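Local coordinates for glycoside Hydrolase (Bacteroides uniformis, PDB 5T99), which probably hydrolyses galactose-type glycosidic bonds during agarose breakdown, as a family 2 glycoside hydrolase that binds the inhibitor d-galacto-isofagomine, at residues Val792-Ile804 and Gly810-Leu822. Sequence-based numbering, arbitrary orientation.
Sequences VQSDENKQGKMNI and GLKTAKTTINVEL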
loop_
_atom_site.group_PDB
_atom_site.type_symbol
_atom_site.label_atom_id
_atom_site.label_comp_id
_atom_site.label_asym_id
_atom_site.label_seq_id
_atom_site.Cartn_x
_atom_site.Cartn_y
_atom_site.Cartn_z
ATOM N N VAL A 792 -6.441 -18.146 5.304
ATOM C CA VAL A 792 -7.826 -18.436 5.682
ATOM C C VAL A 792 -8.521 -17.162 6.143
ATOM O O VAL A 792 -7.868 -16.176 6.429
ATOM C CB VAL A 792 -7.945 -19.579 6.726
ATOM C CG1 VAL A 792 -7.314 -20.851 6.177
ATOM C CG2 VAL A 792 -7.345 -19.205 8.084
ATOM N N GLN A 793 -9.851 -17.209 6.177
ATOM C CA GLN A 793 -10.698 -16.061 6.456
ATOM C C GLN A 793 -11.875 -16.465 7.326
ATOM O O GLN A 793 -12.452 -17.523 7.125
ATOM C CB GLN A 793 -11.227 -15.489 5.151
ATOM C CG GLN A 793 -11.958 -14.162 5.299
ATOM C CD GLN A 793 -12.178 -13.478 3.966
ATOM O OE1 GLN A 793 -11.666 -12.383 3.718
ATOM N NE2 GLN A 793 -12.946 -14.115 3.103
ATOM N N SER A 794 -12.251 -15.607 8.270
ATOM C CA SER A 794 -13.432 -15.862 9.096
ATOM C C SER A 794 -14.726 -15.813 8.268
ATOM O O SER A 794 -14.744 -15.300 7.148
ATOM C CB SER A 794 -13.510 -14.860 10.260
ATOM O OG SER A 794 -13.612 -13.527 9.785
ATOM N N ASP A 795 -15.787 -16.399 8.821
ATOM C CA ASP A 795 -17.151 -16.202 8.329
ATOM C C ASP A 795 -17.819 -15.178 9.236
ATOM O O ASP A 795 -17.620 -15.196 10.460
ATOM C CB ASP A 795 -17.964 -17.505 8.363
ATOM C CG ASP A 795 -17.571 -18.484 7.275
ATOM O OD1 ASP A 795 -17.813 -19.696 7.477
ATOM O OD2 ASP A 795 -17.047 -18.058 6.225
ATOM N N GLU A 796 -18.618 -14.302 8.630
ATOM C CA GLU A 796 -19.229 -13.188 9.349
ATOM C C GLU A 796 -20.120 -13.698 10.490
ATOM O O GLU A 796 -21.000 -14.528 10.266
ATOM C CB GLU A 796 -20.038 -12.318 8.385
ATOM C CG GLU A 796 -20.610 -11.048 9.009
ATOM C CD GLU A 796 -21.360 -10.184 8.015
ATOM O OE1 GLU A 796 -21.558 -10.614 6.859
ATOM O OE2 GLU A 796 -21.757 -9.067 8.396
ATOM N N ASN A 797 -19.849 -13.207 11.702
ATOM C CA ASN A 797 -20.617 -13.516 12.928
ATOM C C ASN A 797 -20.553 -14.971 13.432
ATOM O O ASN A 797 -21.365 -15.368 14.276
ATOM C CB ASN A 797 -22.082 -13.029 12.806
ATOM C CG ASN A 797 -22.216 -11.537 13.034
ATOM O OD1 ASN A 797 -22.064 -10.741 12.114
ATOM N ND2 ASN A 797 -22.499 -11.152 14.271
ATOM N N LYS A 798 -19.566 -15.739 12.967
ATOM C CA LYS A 798 -19.426 -17.142 13.344
ATOM C C LYS A 798 -18.156 -17.318 14.186
ATOM O O LYS A 798 -17.043 -17.299 13.659
ATOM C CB LYS A 798 -19.414 -18.030 12.086
ATOM C CG LYS A 798 -20.477 -19.122 12.096
ATOM C CD LYS A 798 -20.760 -19.681 10.705
ATOM C CE LYS A 798 -19.651 -20.603 10.222
ATOM N NZ LYS A 798 -20.085 -21.324 8.995
ATOM N N GLN A 799 -18.345 -17.472 15.497
ATOM C CA GLN A 799 -17.247 -17.671 16.450
ATOM C C GLN A 799 -16.933 -19.151 16.598
ATOM O O GLN A 799 -17.747 -19.993 16.229
ATOM C CB GLN A 799 -17.609 -17.100 17.821
ATOM C CG GLN A 799 -18.082 -15.651 17.795
ATOM C CD GLN A 799 -18.175 -15.045 19.182
ATOM O OE1 GLN A 799 -17.172 -14.586 19.747
ATOM N NE2 GLN A 799 -19.381 -15.042 19.743
ATOM N N GLY A 800 -15.745 -19.449 17.128
ATOM C CA GLY A 800 -15.321 -20.819 17.412
ATOM C C GLY A 800 -14.016 -21.192 16.729
ATOM O O GLY A 800 -13.241 -20.319 16.326
ATOM N N LYS A 801 -13.783 -22.500 16.598
ATOM C CA LYS A 801 -12.554 -23.022 16.009
ATOM C C LYS A 801 -12.648 -23.107 14.489
ATOM O O LYS A 801 -13.688 -23.469 13.928
ATOM C CB LYS A 801 -12.238 -24.422 16.539
ATOM C CG LYS A 801 -12.164 -24.574 18.048
ATOM C CD LYS A 801 -11.738 -26.000 18.396
ATOM C CE LYS A 801 -12.224 -26.435 19.771
ATOM N NZ LYS A 801 -11.684 -25.561 20.853
ATOM N N MET A 802 -11.550 -22.772 13.828
ATOM C CA MET A 802 -11.379 -23.041 12.413
ATOM C C MET A 802 -10.222 -24.021 12.351
ATOM O O MET A 802 -9.121 -23.703 12.807
ATOM C CB MET A 802 -11.057 -21.754 11.671
ATOM C CG MET A 802 -10.730 -21.956 10.203
ATOM S SD MET A 802 -10.436 -20.486 9.200
ATOM C CE MET A 802 -10.387 -19.140 10.386
ATOM N N ASN A 803 -10.475 -25.206 11.794
ATOM C CA ASN A 803 -9.503 -26.311 11.800
ATOM C C ASN A 803 -8.896 -26.520 10.435
ATOM O O ASN A 803 -9.607 -26.796 9.476
ATOM C CB ASN A 803 -10.172 -27.603 12.266
ATOM C CG ASN A 803 -10.823 -27.450 13.624
ATOM O OD1 ASN A 803 -12.026 -27.672 13.771
ATOM N ND2 ASN A 803 -10.040 -27.030 14.618
ATOM N N ILE A 804 -7.573 -26.391 10.365
ATOM C CA ILE A 804 -6.834 -26.501 9.116
ATOM C C ILE A 804 -6.123 -27.850 9.074
ATOM O O ILE A 804 -5.584 -28.301 10.081
ATOM C CB ILE A 804 -5.763 -25.391 8.981
ATOM C CG1 ILE A 804 -6.308 -24.015 9.412
ATOM C CG2 ILE A 804 -5.197 -25.352 7.569
ATOM C CD1 ILE A 804 -7.623 -23.598 8.787
ATOM N N GLY A 810 3.408 -38.386 0.638
ATOM C CA GLY A 810 4.635 -38.901 1.262
ATOM C C GLY A 810 5.185 -38.146 2.466
ATOM O O GLY A 810 6.249 -38.510 2.950
ATOM N N LEU A 811 4.486 -37.103 2.941
ATOM C CA LEU A 811 4.935 -36.299 4.103
ATOM C C LEU A 811 3.976 -36.429 5.266
ATOM O O LEU A 811 2.807 -36.765 5.074
ATOM C CB LEU A 811 5.065 -34.810 3.743
ATOM C CG LEU A 811 5.883 -34.440 2.499
ATOM C CD1 LEU A 811 5.954 -32.924 2.370
ATOM C CD2 LEU A 811 7.284 -35.038 2.520
ATOM N N LYS A 812 4.471 -36.156 6.472
ATOM C CA LYS A 812 3.611 -36.133 7.658
ATOM C C LYS A 812 2.619 -34.964 7.569
ATOM O O LYS A 812 3.028 -33.806 7.470
ATOM C CB LYS A 812 4.429 -36.051 8.959
ATOM C CG LYS A 812 3.635 -36.410 10.216
ATOM C CD LYS A 812 4.400 -36.141 11.515
ATOM N N THR A 813 1.328 -35.302 7.580
ATOM C CA THR A 813 0.218 -34.351 7.643
ATOM C C THR A 813 0.378 -33.352 8.808
ATOM O O THR A 813 0.900 -33.711 9.863
ATOM C CB THR A 813 -1.121 -35.124 7.788
ATOM O OG1 THR A 813 -1.379 -35.875 6.595
ATOM C CG2 THR A 813 -2.302 -34.203 8.058
ATOM N N ALA A 814 -0.052 -32.104 8.595
ATOM C CA ALA A 814 -0.010 -31.055 9.637
ATOM C C ALA A 814 -1.392 -30.478 9.919
ATOM O O ALA A 814 -2.212 -30.347 9.013
ATOM C CB ALA A 814 0.930 -29.946 9.217
ATOM N N LYS A 815 -1.638 -30.137 11.181
ATOM C CA LYS A 815 -2.895 -29.503 11.594
ATOM C C LYS A 815 -2.629 -28.272 12.446
ATOM O O LYS A 815 -1.607 -28.174 13.124
ATOM C CB LYS A 815 -3.774 -30.479 12.382
ATOM C CG LYS A 815 -4.326 -31.635 11.556
ATOM C CD LYS A 815 -4.812 -32.781 12.437
ATOM C CE LYS A 815 -5.293 -33.971 11.615
ATOM N NZ LYS A 815 -6.559 -33.696 10.886
ATOM N N THR A 816 -3.550 -27.323 12.391
ATOM C CA THR A 816 -3.520 -26.182 13.311
ATOM C C THR A 816 -4.921 -25.617 13.431
ATOM O O THR A 816 -5.741 -25.777 12.513
ATOM C CB THR A 816 -2.498 -25.093 12.868
ATOM O OG1 THR A 816 -2.275 -24.162 13.934
ATOM C CG2 THR A 816 -2.972 -24.353 11.633
ATOM N N THR A 817 -5.187 -24.976 14.565
ATOM C CA THR A 817 -6.478 -24.341 14.810
ATOM C C THR A 817 -6.338 -22.825 14.884
ATOM O O THR A 817 -5.416 -22.304 15.515
ATOM C CB THR A 817 -7.143 -24.854 16.108
ATOM O OG1 THR A 817 -7.280 -26.274 16.042
ATOM C CG2 THR A 817 -8.539 -24.235 16.295
ATOM N N ILE A 818 -7.266 -22.133 14.230
ATOM C CA ILE A 818 -7.389 -20.686 14.340
ATOM C C ILE A 818 -8.691 -20.417 15.095
ATOM O O ILE A 818 -9.752 -20.930 14.720
ATOM C CB ILE A 818 -7.410 -19.998 12.953
ATOM C CG1 ILE A 818 -6.192 -20.397 12.113
ATOM C CG2 ILE A 818 -7.471 -18.486 13.106
ATOM C CD1 ILE A 818 -4.836 -20.071 12.714
ATOM N N ASN A 819 -8.591 -19.626 16.164
ATOM C CA ASN A 819 -9.757 -19.237 16.955
ATOM C C ASN A 819 -10.340 -17.924 16.440
ATOM O O ASN A 819 -9.608 -16.989 16.133
ATOM C CB ASN A 819 -9.397 -19.151 18.442
ATOM C CG ASN A 819 -9.341 -20.517 19.097
ATOM O OD1 ASN A 819 -10.368 -21.166 19.274
ATOM N ND2 ASN A 819 -8.146 -20.966 19.442
ATOM N N VAL A 820 -11.664 -17.875 16.354
ATOM C CA VAL A 820 -12.382 -16.764 15.747
ATOM C C VAL A 820 -13.327 -16.190 16.812
ATOM O O VAL A 820 -14.153 -16.927 17.370
ATOM C CB VAL A 820 -13.139 -17.242 14.485
ATOM C CG1 VAL A 820 -13.883 -16.093 13.812
ATOM C CG2 VAL A 820 -12.169 -17.908 13.519
ATOM N N GLU A 821 -13.181 -14.892 17.095
ATOM C CA GLU A 821 -13.915 -14.206 18.160
ATOM C C GLU A 821 -14.746 -13.037 17.627
ATOM O O GLU A 821 -14.539 -12.589 16.505
ATOM C CB GLU A 821 -12.928 -13.683 19.195
ATOM C CG GLU A 821 -12.190 -14.772 19.964
ATOM C CD GLU A 821 -11.168 -14.215 20.946
ATOM O OE1 GLU A 821 -10.979 -12.980 20.990
ATOM O OE2 GLU A 821 -10.544 -15.018 21.671
ATOM N N LEU A 822 -15.663 -12.556 18.468
ATOM C CA LEU A 822 -16.575 -11.419 18.205
ATOM C C LEU A 822 -17.749 -11.828 17.323
ATOM O O LEU A 822 -18.871 -11.990 17.811
ATOM C CB LEU A 822 -15.872 -10.172 17.628
ATOM C CG LEU A 822 -14.985 -9.351 18.566
ATOM C CD1 LEU A 822 -13.869 -10.162 19.202
ATOM C CD2 LEU A 822 -14.411 -8.161 17.801
#
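Met802 sets CG anti to its backbone N (chi1 174°), then bends at the sulfur so that CE turns toward Ile818 and Val820. CE lies 3.8 Å from Val820 CG2 and also meets Ile818 CB. Val820 places CG1 anti to its own N (chi1 -179°). This methyl comes within 3.8 Å of Ser794 CB and also packs against Lys798 O. Ser794 OG accepts hydrogen bonds from Gly727 N and, weakly, Asp726 N, and bonds to Thr724 O. Strands 800-807 and 814-821 form an antiparallel beta hairpin in the C-terminal beta domain. Their backbones pair at Gly800 with Val820, Met802 with Ile818 and Ile804 with Thr816. Each pair has two N-H to O=C bonds. The straightest is Ile818 N to Met802 O, at 170°. Met802, Ile804, Thr816, Ile818 and Val820 share one face. Strands 713-718, 722-724 and 730-738 contribute side chains to its packing. With an alanine at Val820, Met802 CE would keep Ile818 but would probably lose its valine contact, and a gap would be likely to open beside Ser794 CB and Lys798 O. The other face is more polar. There Asn803 ND2 gives a weak bond to Thr817 OG1 (3.2 Å), and the two side chains lie side by side. Lys801 CB rests on Thr817 CG2 at 3.7 Å. Near the chain end, Gln799 OE1 accepts a weak, bent bond from Leu822 N (2.8 Å).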